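Local coordinates for protein ethylbenzene dehydrogenase alpha-subunit (Aromatoleum aromaticum, PDB 2IVF) that carries a molybdenum atom, two pterin-based nucleotide ligands and an iron/sulfur cluster as the alpha subunit of a molybdopterin oxidoreductase-family enzyme, at residues L83-P88 with A190-A195; Q89-F94 with T662-G667; G196-G201 with K658-T663. One frame throughout, in Å; residues are numbered along the deposited sequence.

Contact 1: residues L83-P88 with A190-A195; sequences LNICWP and APHVHA. With MD1 (phosphoric acid 4-(2-amino-4-oxo-3,4,5,6,-tetrahydro-pteridin-6-yl)-2-hydroxy-3,4-dimercapto-but-3-en-yl ester guanylate ester), chain N; SF4 (iron/sulfur cluster), chain K; ACT (acetate ion), chain E.
Ile-85 and His-194 join two loops of the molybdopterin oxidoreductase fold: an inverse gamma turn centred on Ile-85, in the loop that grips the iron/sulfur cluster, and the loop leading into helix 197-210. The tight part is the pairing of the backbone at Leu-83 and Ile-85 with His-194. Here the backbone N of Ile-85 donates to ND1 of His-194 at 3.0 Å, an almost straight bond (171°) that enters only 2° out of the imidazole plane. Across the same ring, NE2 of His-194 donates a hydrogen bond to O1B of MD1 at 2.8 Å. CG stands anti to the carbonyl carbon (chi1 -46°); bonds at both nitrogens then hold the ring's rotation between the cluster loop and a phosphate of the ligand. On the backbone side of the same histidine, Leu-83 CB lies 3.4 Å from His-194 O, and Leu-83 O receives a CA-H contact from His-194. His-194 O itself is taken up by Tyr-655 OH.

Less closely knit is the apolar contact made by the Ile-85 side chain, which crosses that of partly exposed Val-193 obliquely, CG1 3.9 Å from Val-193 CB. The same CG1 also touches ND1 and CE1 of His-192. That imidazole is steadied from within its own loop, as Val-193 N donates to His-192 ND1 at 2.9 Å. Its other nitrogen faces the pocket beside the molybdenum atom, where an acetate ion, probably from the crystallisation liquor, lodges between His-192 and Trp-87. Acetate OXT comes 3.8 Å from Trp-87 CG, while NE2 of His-192 donates to acetate O at 2.7 Å. Cys-86 points its CB away from the histidine loop, and its SG binds FE4 of the cluster at 2.3 Å.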
# COMPACT_ATOMS: atom_id res chain seq x y z
N LEU A 83 8.04 -11.29 0.80
CA LEU A 83 9.35 -11.08 0.23
C LEU A 83 9.35 -9.96 -0.81
O LEU A 83 10.40 -9.47 -1.17
CB LEU A 83 9.89 -12.38 -0.35
CG LEU A 83 10.18 -13.48 0.69
CD1 LEU A 83 10.75 -12.95 2.02
CD2 LEU A 83 8.93 -14.26 0.98
N ASN A 84 8.15 -9.54 -1.24
CA ASN A 84 7.96 -8.34 -2.04
C ASN A 84 8.75 -7.21 -1.46
O ASN A 84 8.83 -7.06 -0.29
CB ASN A 84 6.46 -7.98 -2.30
CG ASN A 84 5.60 -7.83 -1.05
OD1 ASN A 84 4.37 -8.05 -1.11
ND2 ASN A 84 6.21 -7.45 0.09
N ILE A 85 9.43 -6.46 -2.31
CA ILE A 85 10.24 -5.38 -1.80
C ILE A 85 9.42 -4.12 -1.53
O ILE A 85 9.37 -3.18 -2.31
CB ILE A 85 11.50 -5.11 -2.67
CG1 ILE A 85 12.37 -6.37 -2.73
CG2 ILE A 85 12.31 -3.96 -2.07
CD1 ILE A 85 12.79 -6.96 -1.30
N CYS A 86 8.73 -4.12 -0.39
CA CYS A 86 8.47 -2.87 0.28
C CYS A 86 9.82 -2.33 0.67
O CYS A 86 10.77 -3.09 0.84
CB CYS A 86 7.56 -3.09 1.49
SG CYS A 86 7.94 -4.65 2.40
N TRP A 87 9.92 -1.00 0.83
CA TRP A 87 11.14 -0.33 1.16
C TRP A 87 10.84 0.91 2.00
O TRP A 87 9.95 1.70 1.67
CB TRP A 87 11.94 0.09 -0.08
CG TRP A 87 13.35 0.32 0.32
CD1 TRP A 87 13.92 1.51 0.66
CD2 TRP A 87 14.34 -0.68 0.53
NE1 TRP A 87 15.21 1.31 1.04
CE2 TRP A 87 15.51 -0.02 0.96
CE3 TRP A 87 14.37 -2.06 0.35
CZ2 TRP A 87 16.71 -0.69 1.22
CZ3 TRP A 87 15.54 -2.75 0.67
CH2 TRP A 87 16.72 -2.05 1.06
N PRO A 88 11.60 1.08 3.08
CA PRO A 88 12.48 0.08 3.70
C PRO A 88 11.71 -1.20 3.86
O PRO A 88 10.51 -1.15 4.14
CB PRO A 88 12.80 0.72 5.04
CG PRO A 88 12.81 2.16 4.77
CD PRO A 88 11.66 2.37 3.81
N ALA A 190 17.40 -7.54 -14.91
CA ALA A 190 17.14 -6.70 -13.74
C ALA A 190 16.13 -7.36 -12.78
O ALA A 190 15.15 -6.73 -12.38
CB ALA A 190 16.66 -5.23 -14.19
N PRO A 191 16.39 -8.63 -12.36
CA PRO A 191 15.41 -9.21 -11.44
C PRO A 191 15.45 -8.50 -10.10
O PRO A 191 16.55 -8.18 -9.61
CB PRO A 191 15.90 -10.66 -11.26
CG PRO A 191 17.33 -10.58 -11.52
CD PRO A 191 17.51 -9.53 -12.59
N HIS A 192 14.26 -8.27 -9.52
CA HIS A 192 14.18 -7.75 -8.17
C HIS A 192 14.16 -8.91 -7.18
O HIS A 192 14.42 -10.05 -7.56
CB HIS A 192 12.98 -6.81 -8.01
CG HIS A 192 13.26 -5.63 -7.14
ND1 HIS A 192 13.93 -5.75 -5.94
CD2 HIS A 192 12.94 -4.31 -7.27
CE1 HIS A 192 14.05 -4.55 -5.39
NE2 HIS A 192 13.45 -3.66 -6.16
N VAL A 193 13.91 -8.64 -5.91
CA VAL A 193 14.04 -9.62 -4.87
C VAL A 193 12.66 -10.09 -4.41
O VAL A 193 12.54 -10.82 -3.43
CB VAL A 193 14.92 -9.09 -3.70
CG1 VAL A 193 15.29 -10.20 -2.69
CG2 VAL A 193 16.18 -8.45 -4.29
N HIS A 194 11.61 -9.70 -5.13
CA HIS A 194 10.26 -9.92 -4.63
C HIS A 194 9.98 -11.39 -4.42
O HIS A 194 9.15 -11.75 -3.59
CB HIS A 194 9.20 -9.42 -5.58
CG HIS A 194 9.47 -8.06 -6.11
ND1 HIS A 194 9.61 -6.96 -5.29
CD2 HIS A 194 9.61 -7.62 -7.38
CE1 HIS A 194 9.84 -5.89 -6.05
NE2 HIS A 194 9.82 -6.26 -7.32
N ALA A 195 10.57 -12.23 -5.27
CA ALA A 195 10.34 -13.68 -5.27
C ALA A 195 11.09 -14.30 -4.11
O ALA A 195 10.92 -15.47 -3.83
CB ALA A 195 10.84 -14.29 -6.58
PB MD1 N . 9.08 -4.79 -10.81
O3B MD1 N . 7.66 -5.01 -10.14
O1B MD1 N . 10.08 -5.46 -9.94
O2B MD1 N . 9.05 -4.98 -12.28
O3A MD1 N . 9.27 -3.23 -10.62
C10 MD1 N . 9.89 -2.66 -9.45
C11 MD1 N . 9.69 -1.16 -9.63
O11 MD1 N . 8.29 -0.95 -9.23
C12 MD1 N . 10.57 -0.40 -8.68
S12 MD1 N . 11.31 -1.15 -7.33
C13 MD1 N . 10.76 0.96 -8.81
S13 MD1 N . 11.70 1.85 -7.73
C14 MD1 N . 10.18 1.73 -9.93
N15 MD1 N . 9.28 2.79 -9.63
C16 MD1 N . 8.61 3.47 -10.62
C15 MD1 N . 7.85 4.56 -10.24
O14 MD1 N . 7.78 4.93 -9.04
N17 MD1 N . 7.14 5.13 -11.25
C17 MD1 N . 7.25 4.70 -12.57
N16 MD1 N . 6.54 5.35 -13.47
N18 MD1 N . 8.04 3.66 -12.90
C20 MD1 N . 8.71 3.06 -11.95
N8 MD1 N . 9.55 2.04 -12.29
C7 MD1 N . 10.29 1.24 -11.35
PA MD1 N . 6.36 -5.86 -10.56
O1A MD1 N . 5.64 -6.11 -9.28
O2A MD1 N . 5.64 -5.10 -11.61
O5' MD1 N . 6.89 -7.22 -11.18
C5' MD1 N . 7.46 -8.14 -10.27
C4' MD1 N . 6.86 -9.47 -10.47
O4' MD1 N . 7.39 -10.25 -9.40
C1' MD1 N . 6.38 -11.22 -9.14
N9 MD1 N . 6.50 -11.88 -7.83
C4 MD1 N . 6.94 -13.11 -7.67
N3 MD1 N . 7.39 -13.99 -8.60
C2 MD1 N . 7.81 -15.20 -8.23
N2 MD1 N . 8.28 -16.09 -9.16
N1 MD1 N . 7.71 -15.55 -6.90
C6 MD1 N . 7.26 -14.71 -5.91
O6 MD1 N . 7.27 -15.10 -4.74
C5 MD1 N . 6.87 -13.42 -6.30
N7 MD1 N . 6.37 -12.36 -5.68
C8 MD1 N . 6.16 -11.43 -6.61
C2' MD1 N . 5.07 -10.45 -9.20
O2' MD1 N . 3.92 -11.27 -9.49
C3' MD1 N . 5.34 -9.37 -10.26
O3' MD1 N . 4.65 -9.65 -11.51
FE1 SF4 K . 3.53 -4.98 4.29
FE2 SF4 K . 5.38 -5.62 6.18
FE3 SF4 K . 4.60 -7.48 4.43
FE4 SF4 K . 6.13 -5.36 3.58
S1 SF4 K . 6.80 -7.03 4.95
S2 SF4 K . 4.21 -6.25 2.55
S3 SF4 K . 5.33 -3.73 4.98
S4 SF4 K . 3.27 -6.50 6.03
C ACT E . 14.15 -1.04 -4.24
O ACT E . 13.45 -1.16 -5.22
OXT ACT E . 13.77 -0.10 -3.48
CH3 ACT E . 15.34 -1.91 -4.02

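Contact 2: residues Q89-F94 with T662-G667; sequences QGSCKF and TTPCSG. With SF4 (iron/sulfur cluster), chain K.
Ser-91 and Thr-662 meet hydroxyl to hydroxyl, and this is the direct hydrogen bond between the cluster loop and the loop that follows strand 659-661. OG of Ser-91 lies 3.0 Å from OG1 of Thr-662, and either could be the donor. Thr-662 OG1 has a further partner in the backbone N of Thr-672 on strand 670-676, so the hydroxyl pair is tied to the neighbouring strand. A chi1 of -68° sets Ser-91 OG anti to the carbonyl carbon, facing Thr-662 OG1.

A second polar link runs through a water. It donates to Gln-89 O at 2.7 Å and accepts from Cys-665 N at 2.9 Å, bridging the two backbones beside Pro-664.

Within the cluster loop, the amide of Gln-89 folds back on its own chain. A bend at chi2 (-84°) places CD, and OE1 then takes a weak bond from Ser-91 N at 2.9 Å (129°). NE2 donates to the carbonyl oxygens of Asn-84 and His-82, so both ends of the amide brace the loop around the cluster.

Van der Waals contact fills the rest. Gln-89 CB presses on Thr-663 O at 3.3 Å, and its side chain crosses that of Thr-662 at about a right angle, with OE1 3.5 Å from Thr-662 CB. Pro-664 CB packs equally close to Ser-91 OG.

The iron/sulfur cluster is met by Gly-90, Phe-94 and Cys-92. Gly-90 CA lies near S3, where a CB would clash with that sulfur, and Phe-94 CE1 touches S4. Cys-92 SG binds FE2 at 2.2 Å, which marks 89-94 as part of the cysteine-bearing loop of a [4Fe-4S] cluster site in a molybdopterin oxidoreductase.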
# COMPACT_ATOMS: atom_id res chain seq x y z
N GLN A 89 12.35 -2.35 3.64
CA GLN A 89 11.60 -3.61 3.68
C GLN A 89 10.97 -3.75 5.05
O GLN A 89 11.65 -3.59 6.03
CB GLN A 89 12.50 -4.79 3.34
CG GLN A 89 11.86 -5.82 2.43
CD GLN A 89 11.01 -6.81 3.18
OE1 GLN A 89 11.23 -7.04 4.37
NE2 GLN A 89 10.02 -7.40 2.49
N GLY A 90 9.67 -4.02 5.13
CA GLY A 90 9.03 -3.95 6.44
C GLY A 90 9.53 -5.03 7.38
O GLY A 90 9.60 -4.83 8.61
N SER A 91 9.85 -6.20 6.82
CA SER A 91 10.33 -7.36 7.56
C SER A 91 9.44 -7.62 8.73
O SER A 91 9.90 -7.92 9.85
CB SER A 91 11.79 -7.25 8.09
OG SER A 91 12.66 -7.25 7.02
N CYS A 92 8.15 -7.52 8.45
CA CYS A 92 7.13 -7.67 9.45
C CYS A 92 6.86 -9.12 9.72
O CYS A 92 6.54 -9.84 8.79
CB CYS A 92 5.85 -7.04 8.93
SG CYS A 92 6.03 -5.40 8.29
N LYS A 93 6.97 -9.53 10.99
CA LYS A 93 6.73 -10.88 11.41
C LYS A 93 5.23 -11.10 11.65
O LYS A 93 4.62 -10.36 12.44
CB LYS A 93 7.49 -11.19 12.68
CG LYS A 93 7.45 -12.71 13.04
CD LYS A 93 8.46 -13.07 14.15
CE LYS A 93 8.06 -12.44 15.49
NZ LYS A 93 8.70 -13.06 16.69
N PHE A 94 4.67 -12.08 10.95
CA PHE A 94 3.27 -12.44 11.11
C PHE A 94 3.09 -13.84 11.62
O PHE A 94 3.90 -14.73 11.37
CB PHE A 94 2.54 -12.37 9.78
CG PHE A 94 2.14 -10.98 9.37
CD1 PHE A 94 3.08 -10.09 9.00
CD2 PHE A 94 0.82 -10.57 9.40
CE1 PHE A 94 2.74 -8.83 8.61
CE2 PHE A 94 0.47 -9.30 9.01
CZ PHE A 94 1.44 -8.42 8.63
N THR A 662 13.39 -12.39 5.03
CA THR A 662 13.23 -11.05 4.47
C THR A 662 14.61 -10.39 4.24
O THR A 662 15.63 -10.93 4.61
CB THR A 662 12.39 -10.21 5.38
OG1 THR A 662 12.99 -10.19 6.67
CG2 THR A 662 10.99 -10.81 5.49
N THR A 663 14.61 -9.27 3.52
CA THR A 663 15.85 -8.59 3.16
C THR A 663 15.76 -7.19 3.67
O THR A 663 15.39 -6.26 2.94
CB THR A 663 16.05 -8.55 1.63
OG1 THR A 663 14.93 -7.89 1.01
CG2 THR A 663 16.16 -9.98 1.10
N PRO A 664 16.06 -7.00 4.95
CA PRO A 664 15.89 -5.67 5.57
C PRO A 664 17.05 -4.70 5.23
O PRO A 664 18.18 -5.11 4.82
CB PRO A 664 15.95 -6.01 7.06
CG PRO A 664 16.88 -7.15 7.11
CD PRO A 664 16.58 -7.97 5.91
N CYS A 665 16.81 -3.42 5.47
CA CYS A 665 17.85 -2.45 5.47
C CYS A 665 17.82 -1.77 6.84
O CYS A 665 17.17 -2.24 7.79
CB CYS A 665 17.59 -1.46 4.35
SG CYS A 665 16.05 -0.54 4.56
N SER A 666 18.56 -0.67 6.96
CA SER A 666 18.62 0.09 8.21
C SER A 666 17.26 0.47 8.81
O SER A 666 17.14 0.53 10.04
CB SER A 666 19.47 1.35 8.01
OG SER A 666 18.92 2.18 7.01
N GLY A 667 16.27 0.73 7.95
CA GLY A 667 15.00 1.31 8.38
C GLY A 667 14.31 0.46 9.41
O GLY A 667 14.00 0.94 10.49
FE1 SF4 K . 3.53 -4.98 4.29
FE2 SF4 K . 5.38 -5.62 6.18
FE3 SF4 K . 4.60 -7.48 4.43
FE4 SF4 K . 6.13 -5.36 3.58
S1 SF4 K . 6.80 -7.03 4.95
S2 SF4 K . 4.21 -6.25 2.55
S3 SF4 K . 5.33 -3.73 4.98
S4 SF4 K . 3.27 -6.50 6.03
O HOH W 1 14.20 -2.91 6.73

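Contact 3: residues G196-G201 with K658-T663. With MD1 (phosphoric acid 4-(2-amino-4-oxo-3,4,5,6,-tetrahydro-pteridin-6-yl)-2-hydroxy-3,4-dimercapto-but-3-en-yl ester guanylate ester), chain N.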
# COMPACT_ATOMS: atom_id res chain seq x y z
N GLY A 196 11.96 -13.50 -3.48
CA GLY A 196 12.77 -13.96 -2.37
C GLY A 196 14.25 -13.82 -2.65
O GLY A 196 14.68 -13.88 -3.78
N SER A 197 15.00 -13.59 -1.58
CA SER A 197 16.46 -13.54 -1.61
C SER A 197 17.04 -14.78 -2.25
O SER A 197 18.04 -14.69 -2.97
CB SER A 197 17.02 -13.33 -0.18
OG SER A 197 16.67 -14.40 0.65
N ILE A 198 16.40 -15.93 -2.03
CA ILE A 198 16.88 -17.18 -2.54
C ILE A 198 16.59 -17.24 -4.04
O ILE A 198 17.42 -17.63 -4.81
CB ILE A 198 16.25 -18.38 -1.81
CG1 ILE A 198 16.58 -18.38 -0.30
CG2 ILE A 198 16.68 -19.72 -2.44
CD1 ILE A 198 15.70 -19.32 0.53
N ALA A 199 15.41 -16.79 -4.44
CA ALA A 199 15.09 -16.67 -5.88
C ALA A 199 16.03 -15.69 -6.58
O ALA A 199 16.46 -15.94 -7.68
CB ALA A 199 13.65 -16.21 -6.02
N TRP A 200 16.36 -14.57 -5.94
CA TRP A 200 17.32 -13.60 -6.51
C TRP A 200 18.71 -14.27 -6.64
O TRP A 200 19.35 -14.26 -7.73
CB TRP A 200 17.40 -12.30 -5.67
CG TRP A 200 18.17 -11.28 -6.44
CD1 TRP A 200 17.67 -10.35 -7.31
CD2 TRP A 200 19.59 -11.19 -6.54
NE1 TRP A 200 18.70 -9.64 -7.88
CE2 TRP A 200 19.88 -10.13 -7.42
CE3 TRP A 200 20.64 -11.83 -5.88
CZ2 TRP A 200 21.18 -9.74 -7.72
CZ3 TRP A 200 21.97 -11.46 -6.23
CH2 TRP A 200 22.20 -10.41 -7.13
N GLY A 201 19.17 -14.84 -5.54
CA GLY A 201 20.35 -15.70 -5.56
C GLY A 201 20.35 -16.71 -6.67
O GLY A 201 21.31 -16.82 -7.41
N LYS A 658 7.04 -21.31 0.84
CA LYS A 658 8.44 -21.66 0.68
C LYS A 658 9.25 -20.99 1.76
O LYS A 658 8.96 -19.87 2.20
CB LYS A 658 8.95 -21.22 -0.68
CG LYS A 658 8.94 -19.73 -0.90
CD LYS A 658 9.08 -19.40 -2.43
CE LYS A 658 8.93 -17.90 -2.57
NZ LYS A 658 8.82 -17.47 -4.00
N HIS A 659 10.28 -21.68 2.24
CA HIS A 659 11.13 -21.07 3.29
C HIS A 659 11.88 -19.89 2.69
O HIS A 659 12.36 -19.95 1.54
CB HIS A 659 12.13 -22.05 3.81
CG HIS A 659 11.54 -23.31 4.34
ND1 HIS A 659 11.24 -24.39 3.53
CD2 HIS A 659 11.20 -23.68 5.60
CE1 HIS A 659 10.73 -25.36 4.26
NE2 HIS A 659 10.71 -24.96 5.53
N GLU A 660 11.95 -18.80 3.46
CA GLU A 660 12.67 -17.61 3.04
C GLU A 660 13.05 -16.76 4.23
O GLU A 660 12.73 -17.07 5.37
CB GLU A 660 11.79 -16.78 2.07
CG GLU A 660 12.11 -16.96 0.60
CD GLU A 660 13.44 -16.33 0.22
OE1 GLU A 660 14.07 -15.70 1.10
OE2 GLU A 660 13.87 -16.47 -0.94
N MET A 661 13.77 -15.68 3.94
CA MET A 661 14.09 -14.71 4.94
C MET A 661 13.91 -13.36 4.29
O MET A 661 14.25 -13.22 3.12
CB MET A 661 15.54 -14.85 5.29
CG MET A 661 16.00 -14.08 6.43
SD MET A 661 17.63 -14.75 6.87
CE MET A 661 18.52 -14.39 5.39
N THR A 662 13.39 -12.39 5.03
CA THR A 662 13.23 -11.05 4.47
C THR A 662 14.61 -10.39 4.24
O THR A 662 15.63 -10.93 4.61
CB THR A 662 12.39 -10.21 5.38
OG1 THR A 662 12.99 -10.19 6.67
CG2 THR A 662 10.99 -10.81 5.49
N THR A 663 14.61 -9.27 3.52
CA THR A 663 15.85 -8.59 3.16
C THR A 663 15.76 -7.19 3.67
O THR A 663 15.39 -6.26 2.94
CB THR A 663 16.05 -8.55 1.63
OG1 THR A 663 14.93 -7.89 1.01
CG2 THR A 663 16.16 -9.98 1.10
PB MD1 N . 9.08 -4.79 -10.81
O3B MD1 N . 7.66 -5.01 -10.14
O1B MD1 N . 10.08 -5.46 -9.94
O2B MD1 N . 9.05 -4.98 -12.28
O3A MD1 N . 9.27 -3.23 -10.62
C10 MD1 N . 9.89 -2.66 -9.45
C11 MD1 N . 9.69 -1.16 -9.63
O11 MD1 N . 8.29 -0.95 -9.23
C12 MD1 N . 10.57 -0.40 -8.68
S12 MD1 N . 11.31 -1.15 -7.33
C13 MD1 N . 10.76 0.96 -8.81
S13 MD1 N . 11.70 1.85 -7.73
C14 MD1 N . 10.18 1.73 -9.93
N15 MD1 N . 9.28 2.79 -9.63
C16 MD1 N . 8.61 3.47 -10.62
C15 MD1 N . 7.85 4.56 -10.24
O14 MD1 N . 7.78 4.93 -9.04
N17 MD1 N . 7.14 5.13 -11.25
C17 MD1 N . 7.25 4.70 -12.57
N16 MD1 N . 6.54 5.35 -13.47
N18 MD1 N . 8.04 3.66 -12.90
C20 MD1 N . 8.71 3.06 -11.95
N8 MD1 N . 9.55 2.04 -12.29
C7 MD1 N . 10.29 1.24 -11.35
PA MD1 N . 6.36 -5.86 -10.56
O1A MD1 N . 5.64 -6.11 -9.28
O2A MD1 N . 5.64 -5.10 -11.61
O5' MD1 N . 6.89 -7.22 -11.18
C5' MD1 N . 7.46 -8.14 -10.27
C4' MD1 N . 6.86 -9.47 -10.47
O4' MD1 N . 7.39 -10.25 -9.40
C1' MD1 N . 6.38 -11.22 -9.14
N9 MD1 N . 6.50 -11.88 -7.83
C4 MD1 N . 6.94 -13.11 -7.67
N3 MD1 N . 7.39 -13.99 -8.60
C2 MD1 N . 7.81 -15.20 -8.23
N2 MD1 N . 8.28 -16.09 -9.16
N1 MD1 N . 7.71 -15.55 -6.90
C6 MD1 N . 7.26 -14.71 -5.91
O6 MD1 N . 7.27 -15.10 -4.74
C5 MD1 N . 6.87 -13.42 -6.30
N7 MD1 N . 6.37 -12.36 -5.68
C8 MD1 N . 6.16 -11.43 -6.61
C2' MD1 N . 5.07 -10.45 -9.20
O2' MD1 N . 3.92 -11.27 -9.49
C3' MD1 N . 5.34 -9.37 -10.26
O3' MD1 N . 4.65 -9.65 -11.51
O HOH W 2 13.47 -12.38 0.60
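Glu-660 turns its carboxylate onto Ser-197 and Ile-198 in the first turn of helix 197-210, a helix N-terminus held by an acidic side chain from strand 659-661. OE2 accepts from Ile-198 N at 2.8 Å and OE1 from Ser-197 OG at 2.9 Å, each on its syn lone pair. The anti lone pair of OE1 takes Met-661 N, 2.9 Å away, so three donors fix the carboxylate plane. A bend at chi2 (-70°) places CD beside the helix start, where the helix dipole would be expected to stabilise the negative charge. A water extends the link, accepting from Ser-197 N and donating to Met-661 O.

Gly-196, at the N-cap position, lets this approach become close: its CA lies 3.1 Å from Glu-660 OE2. Around the polar core, helix segment 197-201 crosses strand 659-661 nearly perpendicularly (93°), their axes 8.7 Å apart. Ile-198 slides past Glu-660 in the opposite direction, its CD1 against His-659 O. Past the end of the strand, Thr-663 CG2 packs on Ser-197 CB at 3.7 Å. Helices 486-493 and 736-749 flank this packing.

Where the chain turns a corner, Lys-658 runs extended beyond CG into the ligand pocket. Its ammonium forms a salt bridge with Glu-687, and NZ donates to O6 of MD1 at 2.9 Å.

How the contacts relate
Contacts 1 and 2 divide one cluster-binding loop: residues 83-88 and 89-94 each supply a cysteine to the iron/sulfur cluster, and the contact centres lie about 11 Å apart. Contact 3 continues the histidine loop of contact 1 into its helix and shares Thr-662 and Thr-663 with contact 2. The centres of contacts 1 and 3 are about 9 Å apart, and Lys-658 NZ, 2.9 Å from Ala-195 O, joins the two; both contacts touch MD1. The His-192 side chain of contact 1 comes within about 4 Å of the molybdenum atom. Ile-85 CD1, 3.3 Å from Thr-663 OG1, packs where all three contacts converge.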